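Local coordinates for protein saframycin Mx1 synthetase B (PDB 3KXW) that belongs to the ANL clan of AMP-binding enzymes and holds 5'-O-[(S)-(dodecanoyloxy)(hydroxy)phosphoryl]adenosine in a pocket of this model, at residues R18-H23 with M41-L46; L37-T42 with P74-I79; A52-L57 with S157-T162. All blocks are in the same frame, centred on the assembly; numbering follows the deposited sequence.

Interaction 1 of 3, residues R18-H23 with M41-L46; sequences RLRALH and MTYEQL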
ATOM      1  N   ARG A  18      19.033 -13.524 -12.593  1.00 14.24           N
ATOM      2  CA  ARG A  18      20.129 -13.958 -13.476  1.00 17.02           C
ATOM      3  C   ARG A  18      19.843 -15.327 -14.096  1.00 15.34           C
ATOM      4  O   ARG A  18      20.064 -15.524 -15.288  1.00 16.55           O
ATOM      5  CB  ARG A  18      21.473 -14.016 -12.735  1.00 16.89           C
ATOM      6  CG  ARG A  18      22.116 -12.637 -12.470  1.00 17.01           C
ATOM      7  CD  ARG A  18      23.488 -12.742 -11.767  1.00 17.85           C
ATOM      8  NE  ARG A  18      24.461 -13.578 -12.504  1.00 19.93           N
ATOM      9  CZ  ARG A  18      24.847 -14.802 -12.136  1.00 21.40           C
ATOM     10  NH1 ARG A  18      24.358 -15.370 -11.034  1.00 22.30           N
ATOM     11  NH2 ARG A  18      25.742 -15.477 -12.865  1.00 20.43           N
ATOM     12  N   LEU A  19      19.380 -16.264 -13.274  1.00 15.48           N
ATOM     13  CA  LEU A  19      19.140 -17.632 -13.721  1.00 17.51           C
ATOM     14  C   LEU A  19      17.929 -17.721 -14.645  1.00 15.85           C
ATOM     15  O   LEU A  19      17.963 -18.400 -15.669  1.00 15.97           O
ATOM     16  CB  LEU A  19      18.979 -18.572 -12.534  1.00 16.44           C
ATOM     17  CG  LEU A  19      18.949 -20.059 -12.893  1.00 21.90           C
ATOM     18  CD1 LEU A  19      20.228 -20.456 -13.618  1.00 20.69           C
ATOM     19  CD2 LEU A  19      18.771 -20.918 -11.627  1.00 22.43           C
ATOM     20  N   ARG A  20      16.855 -17.035 -14.286  1.00 14.92           N
ATOM     21  CA  ARG A  20      15.711 -16.968 -15.184  1.00 14.76           C
ATOM     22  C   ARG A  20      16.082 -16.407 -16.554  1.00 15.78           C
ATOM     23  O   ARG A  20      15.556 -16.864 -17.564  1.00 16.14           O
ATOM     24  CB  ARG A  20      14.579 -16.160 -14.568  1.00 14.80           C
ATOM     25  CG  ARG A  20      13.892 -16.928 -13.438  1.00 16.14           C
ATOM     26  CD  ARG A  20      12.508 -16.401 -13.105  1.00 15.20           C
ATOM     27  NE  ARG A  20      11.911 -17.158 -12.010  1.00 14.67           N
ATOM     28  CZ  ARG A  20      11.331 -18.350 -12.111  1.00 18.49           C
ATOM     29  NH1 ARG A  20      11.243 -18.993 -13.278  1.00 18.72           N
ATOM     30  NH2 ARG A  20      10.833 -18.913 -11.019  1.00 18.17           N
ATOM     31  N   ALA A  21      16.937 -15.391 -16.572  1.00 14.61           N
ATOM     32  CA  ALA A  21      17.387 -14.810 -17.846  1.00 16.81           C
ATOM     33  C   ALA A  21      18.211 -15.786 -18.714  1.00 15.92           C
ATOM     34  O   ALA A  21      18.297 -15.614 -19.938  1.00 14.41           O
ATOM     35  CB  ALA A  21      18.138 -13.514 -17.610  1.00 15.04           C
ATOM     36  N   LEU A  22      18.802 -16.797 -18.081  1.00 15.13           N
ATOM     37  CA  LEU A  22      19.496 -17.859 -18.830  1.00 17.14           C
ATOM     38  C   LEU A  22      18.562 -18.964 -19.296  1.00 17.19           C
ATOM     39  O   LEU A  22      18.720 -19.477 -20.404  1.00 17.56           O
ATOM     40  CB  LEU A  22      20.606 -18.489 -17.992  1.00 15.81           C
ATOM     41  CG  LEU A  22      21.682 -17.569 -17.465  1.00 16.60           C
ATOM     42  CD1 LEU A  22      22.732 -18.399 -16.779  1.00 18.61           C
ATOM     43  CD2 LEU A  22      22.287 -16.736 -18.615  1.00 18.78           C
ATOM     44  N   HIS A  23      17.617 -19.359 -18.442  1.00 15.57           N
ATOM     45  CA  HIS A  23      16.691 -20.440 -18.766  1.00 17.87           C
ATOM     46  C   HIS A  23      15.625 -19.972 -19.747  1.00 18.37           C
ATOM     47  O   HIS A  23      15.166 -20.741 -20.597  1.00 17.04           O
ATOM     48  CB  HIS A  23      15.955 -20.953 -17.521  1.00 19.72           C
ATOM     49  CG  HIS A  23      16.747 -21.893 -16.665  1.00 22.81           C
ATOM     50  ND1 HIS A  23      18.021 -21.611 -16.219  1.00 24.40           N
ATOM     51  CD2 HIS A  23      16.414 -23.083 -16.112  1.00 23.85           C
ATOM     52  CE1 HIS A  23      18.454 -22.602 -15.460  1.00 21.99           C
ATOM     53  NE2 HIS A  23      17.498 -23.509 -15.379  1.00 26.55           N
HETATM   54  N   MSE A  41       9.074  -5.876 -20.762  1.00 17.31           N
HETATM   55  CA  MSE A  41      10.458  -6.344 -20.728  1.00 18.09           C
HETATM   56  C   MSE A  41      10.526  -7.814 -20.387  1.00 17.26           C
HETATM   57  O   MSE A  41       9.751  -8.325 -19.574  1.00 14.93           O
HETATM   58  CB  MSE A  41      11.349  -5.519 -19.784  1.00 20.82           C
HETATM   59  CG  MSE A  41      10.918  -5.463 -18.346  1.00 23.30           C
HETATM   60 SE   MSE A  41      12.308  -4.462 -17.338  1.00 49.61          SE
HETATM   61  CE  MSE A  41      13.153  -3.591 -18.880  1.00 20.91           C
ATOM     62  N   THR A  42      11.439  -8.494 -21.058  1.00 16.18           N
ATOM     63  CA  THR A  42      11.649  -9.912 -20.854  1.00 15.27           C
ATOM     64  C   THR A  42      12.652 -10.084 -19.722  1.00 15.27           C
ATOM     65  O   THR A  42      13.223  -9.108 -19.256  1.00 14.30           O
ATOM     66  CB  THR A  42      12.234 -10.543 -22.112  1.00 15.46           C
ATOM     67  OG1 THR A  42      13.492  -9.931 -22.390  1.00 14.41           O
ATOM     68  CG2 THR A  42      11.296 -10.314 -23.306  1.00 17.74           C
ATOM     69  N   TYR A  43      12.862 -11.322 -19.265  1.00 15.38           N
ATOM     70  CA  TYR A  43      13.915 -11.562 -18.273  1.00 14.45           C
ATOM     71  C   TYR A  43      15.302 -11.165 -18.789  1.00 14.39           C
ATOM     72  O   TYR A  43      16.087 -10.541 -18.080  1.00 14.03           O
ATOM     73  CB  TYR A  43      13.893 -13.016 -17.802  1.00 15.75           C
ATOM     74  CG  TYR A  43      12.895 -13.235 -16.683  1.00 14.94           C
ATOM     75  CD1 TYR A  43      11.619 -13.697 -16.942  1.00 14.49           C
ATOM     76  CD2 TYR A  43      13.231 -12.961 -15.382  1.00 14.46           C
ATOM     77  CE1 TYR A  43      10.701 -13.881 -15.915  1.00 15.47           C
ATOM     78  CE2 TYR A  43      12.327 -13.147 -14.345  1.00 14.06           C
ATOM     79  CZ  TYR A  43      11.062 -13.609 -14.625  1.00 15.13           C
ATOM     80  OH  TYR A  43      10.149 -13.772 -13.603  1.00 14.33           O
ATOM     81  N   GLU A  44      15.609 -11.507 -20.037  1.00 14.38           N
ATOM     82  CA  GLU A  44      16.907 -11.110 -20.586  1.00 13.74           C
ATOM     83  C   GLU A  44      17.090  -9.605 -20.461  1.00 13.60           C
ATOM     84  O   GLU A  44      18.153  -9.130 -20.065  1.00 14.39           O
ATOM     85  CB  GLU A  44      17.025 -11.540 -22.050  1.00 14.84           C
ATOM     86  CG  GLU A  44      18.245 -11.010 -22.780  1.00 18.17           C
ATOM     87  CD  GLU A  44      18.297 -11.534 -24.200  1.00 21.81           C
ATOM     88  OE1 GLU A  44      17.792 -10.847 -25.105  1.00 22.70           O
ATOM     89  OE2 GLU A  44      18.808 -12.652 -24.406  1.00 23.14           O
ATOM     90  N   GLN A  45      16.057  -8.851 -20.803  1.00 13.53           N
ATOM     91  CA  GLN A  45      16.149  -7.383 -20.765  1.00 13.59           C
ATOM     92  C   GLN A  45      16.282  -6.835 -19.339  1.00 15.28           C
ATOM     93  O   GLN A  45      17.123  -5.964 -19.054  1.00 14.56           O
ATOM     94  CB  GLN A  45      14.936  -6.750 -21.449  1.00 15.68           C
ATOM     95  CG  GLN A  45      14.885  -6.941 -22.968  1.00 16.25           C
ATOM     96  CD  GLN A  45      13.612  -6.356 -23.570  1.00 19.32           C
ATOM     97  OE1 GLN A  45      12.505  -6.707 -23.168  1.00 16.54           O
ATOM     98  NE2 GLN A  45      13.774  -5.452 -24.539  1.00 24.46           N
ATOM     99  N   LEU A  46      15.437  -7.338 -18.446  1.00 14.92           N
ATOM    100  CA  LEU A  46      15.495  -6.928 -17.052  1.00 15.52           C
ATOM    101  C   LEU A  46      16.898  -7.154 -16.465  1.00 14.19           C
ATOM    102  O   LEU A  46      17.490  -6.271 -15.842  1.00 14.83           O
ATOM    103  CB  LEU A  46      14.432  -7.699 -16.266  1.00 18.49           C
ATOM    104  CG  LEU A  46      14.321  -7.451 -14.769  1.00 19.59           C
ATOM    105  CD1 LEU A  46      14.045  -5.981 -14.481  1.00 21.34           C
ATOM    106  CD2 LEU A  46      13.258  -8.369 -14.130  1.00 22.56           C
TER
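Arg20 and Ala21 of helix 13-23 pack on Tyr43 and Glu44 in the capped first turn of helix 43-59, just where strand 37-42 passes into it. Arg20 and Tyr43 lie side by side and point the same way. With CG beside its own backbone N (chi1 -73°) and the chain extended from CG to NE, Arg20 runs along the ring: its CB sits over one face, offset toward the CD2 side of the rim, 3.9 Å from the ring centroid in a CH-pi contact 26° off the normal, and its CD comes within 3.5 Å of Tyr43 CE2. The guanidinium plane is turned 44° from the ring. Both polar ends bond to the end of helix 220-233, Tyr43 OH to Ile231 O and Arg20 NH2 to Tyr232 O, while Tyr7 adds a cation-pi contact to Arg20. Beside this pair Ala21 lies where the helices come closest, its CB 3.6 Å from Tyr43 O and 4.0 Å from Glu44 CA. The turn that receives it is held by two reciprocal bonds: Gln45 N gives to Thr42 OG1 at 3.2 Å, and Thr42 N gives to a lone pair of Gln45 OE1 in the carbonyl plane at 3.0 Å. This is the capping box, here marking the step from an edge strand to a helix in the AMP-binding fold.

Interaction 2 of 3, residues L37-T42 with P74-I79; sequences LEETMT and PGLPLI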
ATOM      1  N   LEU A  37      -1.038   2.595 -24.473  1.00 31.16           N
ATOM      2  CA  LEU A  37       0.347   2.252 -24.780  1.00 32.56           C
ATOM      3  C   LEU A  37       0.806   1.072 -23.923  1.00 30.37           C
ATOM      4  O   LEU A  37       0.367   0.916 -22.777  1.00 26.78           O
ATOM      5  CB  LEU A  37       1.263   3.456 -24.557  1.00 31.94           C
ATOM      6  CG  LEU A  37       0.978   4.724 -25.364  1.00 36.92           C
ATOM      7  CD1 LEU A  37       1.801   5.901 -24.821  1.00 38.24           C
ATOM      8  CD2 LEU A  37       1.257   4.491 -26.845  1.00 37.34           C
ATOM      9  N   GLU A  38       1.689   0.256 -24.495  1.00 27.83           N
ATOM     10  CA  GLU A  38       2.202  -0.963 -23.863  1.00 26.98           C
ATOM     11  C   GLU A  38       3.726  -0.972 -23.942  1.00 28.49           C
ATOM     12  O   GLU A  38       4.284  -0.727 -25.010  1.00 28.00           O
ATOM     13  CB  GLU A  38       1.713  -2.176 -24.653  1.00 30.97           C
ATOM     14  CG  GLU A  38       0.749  -3.118 -23.961  1.00 32.64           C
ATOM     15  CD  GLU A  38       0.863  -4.546 -24.502  1.00 35.02           C
ATOM     16  OE1 GLU A  38       1.589  -4.740 -25.502  1.00 37.53           O
ATOM     17  OE2 GLU A  38       0.242  -5.473 -23.925  1.00 35.17           O
ATOM     18  N   GLU A  39       4.400  -1.245 -22.827  1.00 23.65           N
ATOM     19  CA  GLU A  39       5.829  -1.534 -22.862  1.00 23.47           C
ATOM     20  C   GLU A  39       6.136  -2.748 -22.000  1.00 22.72           C
ATOM     21  O   GLU A  39       5.686  -2.848 -20.855  1.00 18.47           O
ATOM     22  CB  GLU A  39       6.665  -0.351 -22.397  1.00 26.92           C
ATOM     23  CG  GLU A  39       8.118  -0.446 -22.824  1.00 28.26           C
ATOM     24  CD  GLU A  39       8.978   0.663 -22.242  1.00 34.15           C
ATOM     25  OE1 GLU A  39       8.426   1.747 -21.928  1.00 37.33           O
ATOM     26  OE2 GLU A  39      10.207   0.447 -22.094  1.00 35.82           O
ATOM     27  N   THR A  40       6.912  -3.666 -22.559  1.00 20.32           N
ATOM     28  CA  THR A  40       7.147  -4.962 -21.933  1.00 19.22           C
ATOM     29  C   THR A  40       8.645  -5.214 -21.820  1.00 20.67           C
ATOM     30  O   THR A  40       9.407  -4.798 -22.683  1.00 19.91           O
ATOM     31  CB  THR A  40       6.469  -6.088 -22.761  1.00 22.14           C
ATOM     32  OG1 THR A  40       5.049  -6.039 -22.550  1.00 23.88           O
ATOM     33  CG2 THR A  40       6.962  -7.489 -22.330  1.00 23.01           C
HETATM   34  N   MSE A  41       9.074  -5.876 -20.762  1.00 17.31           N
HETATM   35  CA  MSE A  41      10.458  -6.344 -20.728  1.00 18.09           C
HETATM   36  C   MSE A  41      10.526  -7.814 -20.387  1.00 17.26           C
HETATM   37  O   MSE A  41       9.751  -8.325 -19.574  1.00 14.93           O
HETATM   38  CB  MSE A  41      11.349  -5.519 -19.784  1.00 20.82           C
HETATM   39  CG  MSE A  41      10.918  -5.463 -18.346  1.00 23.30           C
HETATM   40 SE   MSE A  41      12.308  -4.462 -17.338  1.00 49.61          SE
HETATM   41  CE  MSE A  41      13.153  -3.591 -18.880  1.00 20.91           C
ATOM     42  N   THR A  42      11.439  -8.494 -21.058  1.00 16.18           N
ATOM     43  CA  THR A  42      11.649  -9.912 -20.854  1.00 15.27           C
ATOM     44  C   THR A  42      12.652 -10.084 -19.722  1.00 15.27           C
ATOM     45  O   THR A  42      13.223  -9.108 -19.256  1.00 14.30           O
ATOM     46  CB  THR A  42      12.234 -10.543 -22.112  1.00 15.46           C
ATOM     47  OG1 THR A  42      13.492  -9.931 -22.390  1.00 14.41           O
ATOM     48  CG2 THR A  42      11.296 -10.314 -23.306  1.00 17.74           C
ATOM     49  N   PRO A  74       5.575   5.400 -10.930  1.00 17.19           N
ATOM     50  CA  PRO A  74       5.416   4.003 -11.330  1.00 17.64           C
ATOM     51  C   PRO A  74       5.823   3.788 -12.792  1.00 16.88           C
ATOM     52  O   PRO A  74       5.606   4.654 -13.623  1.00 15.49           O
ATOM     53  CB  PRO A  74       3.907   3.768 -11.174  1.00 17.82           C
ATOM     54  CG  PRO A  74       3.453   4.783 -10.164  1.00 17.86           C
ATOM     55  CD  PRO A  74       4.308   5.995 -10.461  1.00 17.82           C
ATOM     56  N   GLY A  75       6.391   2.630 -13.101  1.00 17.61           N
ATOM     57  CA  GLY A  75       6.823   2.343 -14.448  1.00 15.54           C
ATOM     58  C   GLY A  75       7.947   1.333 -14.496  1.00 15.61           C
ATOM     59  O   GLY A  75       8.407   0.823 -13.466  1.00 13.78           O
ATOM     60  N   LEU A  76       8.409   1.033 -15.704  1.00 15.02           N
ATOM     61  CA  LEU A  76       9.489   0.067 -15.827  1.00 16.69           C
ATOM     62  C   LEU A  76      10.825   0.644 -15.339  1.00 15.33           C
ATOM     63  O   LEU A  76      11.649  -0.115 -14.814  1.00 14.97           O
ATOM     64  CB  LEU A  76       9.606  -0.477 -17.257  1.00 16.97           C
ATOM     65  CG  LEU A  76       8.365  -1.242 -17.751  1.00 16.28           C
ATOM     66  CD1 LEU A  76       8.636  -1.823 -19.135  1.00 20.99           C
ATOM     67  CD2 LEU A  76       7.996  -2.348 -16.771  1.00 16.58           C
ATOM     68  N   PRO A  77      11.058   1.964 -15.517  1.00 15.54           N
ATOM     69  CA  PRO A  77      12.358   2.469 -15.020  1.00 14.52           C
ATOM     70  C   PRO A  77      12.557   2.266 -13.508  1.00 15.11           C
ATOM     71  O   PRO A  77      13.657   1.914 -13.074  1.00 14.21           O
ATOM     72  CB  PRO A  77      12.327   3.960 -15.380  1.00 18.36           C
ATOM     73  CG  PRO A  77      11.452   4.016 -16.616  1.00 20.21           C
ATOM     74  CD  PRO A  77      10.397   2.933 -16.424  1.00 15.98           C
ATOM     75  N   LEU A  78      11.510   2.461 -12.715  1.00 15.48           N
ATOM     76  CA  LEU A  78      11.628   2.199 -11.276  1.00 14.13           C
ATOM     77  C   LEU A  78      12.077   0.755 -11.019  1.00 12.11           C
ATOM     78  O   LEU A  78      12.937   0.502 -10.186  1.00 12.38           O
ATOM     79  CB  LEU A  78      10.327   2.508 -10.546  1.00 13.86           C
ATOM     80  CG  LEU A  78      10.195   2.047  -9.083  1.00 15.40           C
ATOM     81  CD1 LEU A  78      11.322   2.632  -8.220  1.00 15.91           C
ATOM     82  CD2 LEU A  78       8.850   2.499  -8.549  1.00 15.30           C
ATOM     83  N   ILE A  79      11.496  -0.189 -11.743  1.00 12.77           N
ATOM     84  CA  ILE A  79      11.794  -1.614 -11.529  1.00 13.19           C
ATOM     85  C   ILE A  79      13.217  -1.954 -11.960  1.00 13.95           C
ATOM     86  O   ILE A  79      13.937  -2.688 -11.270  1.00 12.90           O
ATOM     87  CB  ILE A  79      10.780  -2.501 -12.289  1.00 14.39           C
ATOM     88  CG1 ILE A  79       9.364  -2.285 -11.723  1.00 13.00           C
ATOM     89  CG2 ILE A  79      11.187  -3.971 -12.197  1.00 14.42           C
ATOM     90  CD1 ILE A  79       8.221  -2.859 -12.629  1.00 13.45           C
TER
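Leu76 CD1 reaches strand 37-42 between Glu39 and Met41, two residues whose side chains leave the same side of the strand toward helix 76-87. The closest approach is to backbone, with CD1 3.6 Å from Glu39 O; the Glu39 side chain then lies along the methyl group. Glu39 and Leu76 cross obliquely. The glutamate has CG anti to its backbone N (chi1 -162°) and an extended chain beyond it, so that its aliphatic part passes alongside the leucine methyl: CB lies 4.1 Å and CG 4.0 Å from Leu76 CD1. The carboxylate keeps the same spacing, OE2 being 4.0 Å from Leu76 CD1. Met41, modelled as selenomethionine, comes in more loosely on the other flank, with its CG 4.4 Å from Leu76 CD1. Leu76 has its own CG anti to the carbonyl carbon (chi1 -62°), which extends CD1 toward the strand. Between the two inward residues Thr40 points away, its OG1 bonded to Thr31 OG1 of the neighbouring strand 28-34. Leu76 opens helix 76-87, directly after Gly75 at the N-cap, and it also packs on Cys30 and Phe32 of strand 28-34; Leu76 thus bridges two adjacent, antiparallel strands of a mixed sheet. One turn further on, Ile79 lies against Ile227 and Ile231 of helix 220-233, which continues the apolar layer. On the strand side, Met41 also meets Leu46 and His49 of helix 43-59. Chemically the contact is van der Waals in kind: a buried leucine methyl meets a backbone carbonyl, the selenomethionine CG and the methylenes of Glu39, and one carboxylate oxygen also lies against it. Because Glu39 is exposed, its charge is probably solvated on the side turned from the leucine.

Interaction 3 of 3, residues A52-L57 with S157-T162; sequences AIAATL and SSWQPT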
ATOM      1  N   ALA A  52      23.547  -3.078 -16.233  1.00 14.69           N
ATOM      2  CA  ALA A  52      23.995  -1.766 -16.703  1.00 16.45           C
ATOM      3  C   ALA A  52      23.906  -0.715 -15.594  1.00 16.64           C
ATOM      4  O   ALA A  52      24.810   0.107 -15.411  1.00 14.59           O
ATOM      5  CB  ALA A  52      23.177  -1.330 -17.924  1.00 15.83           C
ATOM      6  N   ILE A  53      22.801  -0.736 -14.857  1.00 15.25           N
ATOM      7  CA  ILE A  53      22.606   0.232 -13.789  1.00 14.93           C
ATOM      8  C   ILE A  53      23.559  -0.043 -12.643  1.00 14.61           C
ATOM      9  O   ILE A  53      24.168   0.886 -12.093  1.00 15.69           O
ATOM     10  CB  ILE A  53      21.137   0.231 -13.302  1.00 13.08           C
ATOM     11  CG1 ILE A  53      20.250   0.795 -14.408  1.00 13.53           C
ATOM     12  CG2 ILE A  53      20.994   0.992 -11.965  1.00 12.99           C
ATOM     13  CD1 ILE A  53      18.763   0.419 -14.281  1.00 14.34           C
ATOM     14  N   ALA A  54      23.718  -1.315 -12.288  1.00 14.13           N
ATOM     15  CA  ALA A  54      24.672  -1.668 -11.238  1.00 15.08           C
ATOM     16  C   ALA A  54      26.111  -1.262 -11.611  1.00 16.74           C
ATOM     17  O   ALA A  54      26.878  -0.800 -10.762  1.00 14.81           O
ATOM     18  CB  ALA A  54      24.579  -3.171 -10.885  1.00 14.26           C
ATOM     19  N   ALA A  55      26.479  -1.436 -12.873  1.00 15.39           N
ATOM     20  CA  ALA A  55      27.846  -1.095 -13.290  1.00 16.12           C
ATOM     21  C   ALA A  55      28.067   0.419 -13.173  1.00 18.42           C
ATOM     22  O   ALA A  55      29.147   0.877 -12.807  1.00 17.87           O
ATOM     23  CB  ALA A  55      28.097  -1.559 -14.725  1.00 17.44           C
ATOM     24  N   THR A  56      27.039   1.186 -13.518  1.00 16.16           N
ATOM     25  CA  THR A  56      27.089   2.629 -13.360  1.00 17.49           C
ATOM     26  C   THR A  56      27.221   3.036 -11.887  1.00 18.20           C
ATOM     27  O   THR A  56      28.052   3.879 -11.533  1.00 16.87           O
ATOM     28  CB  THR A  56      25.857   3.300 -13.976  1.00 17.14           C
ATOM     29  OG1 THR A  56      25.750   2.912 -15.348  1.00 17.62           O
ATOM     30  CG2 THR A  56      25.972   4.810 -13.865  1.00 17.97           C
ATOM     31  N   LEU A  57      26.417   2.425 -11.021  1.00 15.57           N
ATOM     32  CA  LEU A  57      26.533   2.701  -9.585  1.00 16.70           C
ATOM     33  C   LEU A  57      27.950   2.406  -9.079  1.00 16.53           C
ATOM     34  O   LEU A  57      28.557   3.189  -8.344  1.00 17.76           O
ATOM     35  CB  LEU A  57      25.492   1.865  -8.797  1.00 15.57           C
ATOM     36  CG  LEU A  57      24.035   2.300  -8.941  1.00 15.60           C
ATOM     37  CD1 LEU A  57      23.083   1.305  -8.232  1.00 13.86           C
ATOM     38  CD2 LEU A  57      23.839   3.724  -8.391  1.00 15.08           C
ATOM     39  N   SER A 157      28.120  -5.466 -19.387  1.00 21.32           N
ATOM     40  CA  SER A 157      29.195  -6.449 -19.239  1.00 22.12           C
ATOM     41  C   SER A 157      30.258  -5.944 -18.275  1.00 22.87           C
ATOM     42  O   SER A 157      31.149  -6.691 -17.887  1.00 23.99           O
ATOM     43  CB  SER A 157      29.836  -6.803 -20.597  1.00 22.58           C
ATOM     44  OG  SER A 157      30.581  -5.711 -21.109  1.00 22.20           O
ATOM     45  N   SER A 158      30.169  -4.676 -17.885  1.00 19.99           N
ATOM     46  CA  SER A 158      31.122  -4.147 -16.929  1.00 21.57           C
ATOM     47  C   SER A 158      30.742  -4.433 -15.468  1.00 22.24           C
ATOM     48  O   SER A 158      31.515  -4.140 -14.554  1.00 22.03           O
ATOM     49  CB  SER A 158      31.341  -2.653 -17.144  1.00 23.74           C
ATOM     50  OG  SER A 158      32.152  -2.427 -18.293  1.00 25.96           O
ATOM     51  N   TRP A 159      29.565  -5.013 -15.244  1.00 21.61           N
ATOM     52  CA  TRP A 159      29.102  -5.209 -13.869  1.00 19.57           C
ATOM     53  C   TRP A 159      30.018  -6.173 -13.101  1.00 21.56           C
ATOM     54  O   TRP A 159      30.421  -7.199 -13.633  1.00 23.05           O
ATOM     55  CB  TRP A 159      27.654  -5.706 -13.855  1.00 18.63           C
ATOM     56  CG  TRP A 159      27.165  -6.201 -12.514  1.00 17.40           C
ATOM     57  CD1 TRP A 159      27.026  -5.466 -11.363  1.00 17.22           C
ATOM     58  CD2 TRP A 159      26.724  -7.525 -12.197  1.00 18.43           C
ATOM     59  NE1 TRP A 159      26.533  -6.256 -10.352  1.00 16.21           N
ATOM     60  CE2 TRP A 159      26.333  -7.524 -10.841  1.00 17.19           C
ATOM     61  CE3 TRP A 159      26.625  -8.719 -12.924  1.00 17.10           C
ATOM     62  CZ2 TRP A 159      25.862  -8.669 -10.200  1.00 19.66           C
ATOM     63  CZ3 TRP A 159      26.142  -9.857 -12.281  1.00 20.13           C
ATOM     64  CH2 TRP A 159      25.773  -9.821 -10.933  1.00 16.80           C
ATOM     65  N   GLN A 160      30.344  -5.838 -11.854  1.00 21.28           N
ATOM     66  CA  GLN A 160      31.112  -6.762 -11.009  1.00 22.04           C
ATOM     67  C   GLN A 160      30.225  -7.319  -9.902  1.00 20.47           C
ATOM     68  O   GLN A 160      29.844  -6.582  -9.004  1.00 21.37           O
ATOM     69  CB  GLN A 160      32.312  -6.041 -10.390  1.00 22.31           C
ATOM     70  CG  GLN A 160      33.279  -5.461 -11.422  1.00 28.07           C
ATOM     71  CD  GLN A 160      34.290  -6.483 -11.915  1.00 32.81           C
ATOM     72  OE1 GLN A 160      34.230  -7.664 -11.548  1.00 33.80           O
ATOM     73  NE2 GLN A 160      35.234  -6.034 -12.744  1.00 39.87           N
ATOM     74  N   PRO A 161      29.906  -8.621  -9.957  1.00 20.88           N
ATOM     75  CA  PRO A 161      29.093  -9.261  -8.917  1.00 21.29           C
ATOM     76  C   PRO A 161      29.713  -9.021  -7.544  1.00 24.90           C
ATOM     77  O   PRO A 161      30.941  -9.047  -7.415  1.00 23.86           O
ATOM     78  CB  PRO A 161      29.158 -10.753  -9.264  1.00 24.18           C
ATOM     79  CG  PRO A 161      29.635 -10.815 -10.694  1.00 23.52           C
ATOM     80  CD  PRO A 161      30.445  -9.580 -10.938  1.00 21.03           C
ATOM     81  N   THR A 162      28.878  -8.778  -6.540  1.00 21.35           N
ATOM     82  CA  THR A 162      29.353  -8.599  -5.175  1.00 22.34           C
ATOM     83  C   THR A 162      29.027  -9.877  -4.416  1.00 24.45           C
ATOM     84  O   THR A 162      28.372 -10.758  -4.949  1.00 24.45           O
ATOM     85  CB  THR A 162      28.702  -7.359  -4.497  1.00 24.71           C
ATOM     86  OG1 THR A 162      27.297  -7.581  -4.330  1.00 24.25           O
ATOM     87  CG2 THR A 162      28.899  -6.114  -5.353  1.00 23.52           C
TER
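Trp159, Ala55 and Ala54 carry most of the surface buried here, the tryptophan laid against two successive alanines of helix 43-59. Ala54 meets the five-membered part of the indole: its CB is 3.4 Å from Trp159 CD1 and 3.7 Å from Trp159 NE1, arriving obliquely to the ring plane. Ala55 takes the backbone end of the same residue, with CB 3.8 Å from Trp159 N and 4.3 Å from Trp159 CB. The same methyl also meets the preceding residue of the loop, Ser158 CB lying 4.2 Å from Ala55 CB. Because neither alanine extends past CB, the loop can come down close to the helix, and the CA atoms of Ala55 and Trp159 are 4.3 Å apart. Trp159 CG lies anti to the backbone N (chi1 168°), which turns the indole across the helix and brings CD1 and NE1 to Ala54 CB. In the AMP-binding fold of this chain, helix 43-59 links edge strand 37-42 to strand 67-71 of a mixed sheet, and the segment around Trp159 belongs to the loop that leaves strand 143-147 of that sheet and leads to strand 169-174. The indole has further partners that fix its rotation. Its NE1 bonds to Tyr87 O at the end of helix 76-87, the Tyr87 ring meets it with the planes about 50° apart, and Pro161 N lies over the centre of one face, 3.8 Å above the plane. Gln58 NE2 bonds to the O atom of Gln160, the next residue of the loop.

In the fold
From the N terminus, helix 13-23 is followed by the antiparallel strands 28-34 and 37-42, and interaction 1 closes this short excursion at the start of helix 43-59. Interaction 2 opens on the same strand 37-42, shares Met41 and Thr42 with interaction 1, and closes after helix 43-59 and strand 67-71 at helix 76-87. Interaction 3 starts inside that span, on helix 43-59, and ends far beyond it at 157-162, so interactions 2 and 3 cross, whereas 1 and 3 follow in series. Leu46 packs on Ile79 between the first two contacts, and Arg18 on Trp159 between the first and third. Together they join edge strand 37-42 and helices 13-23, 43-59 and 76-87 with the later loop.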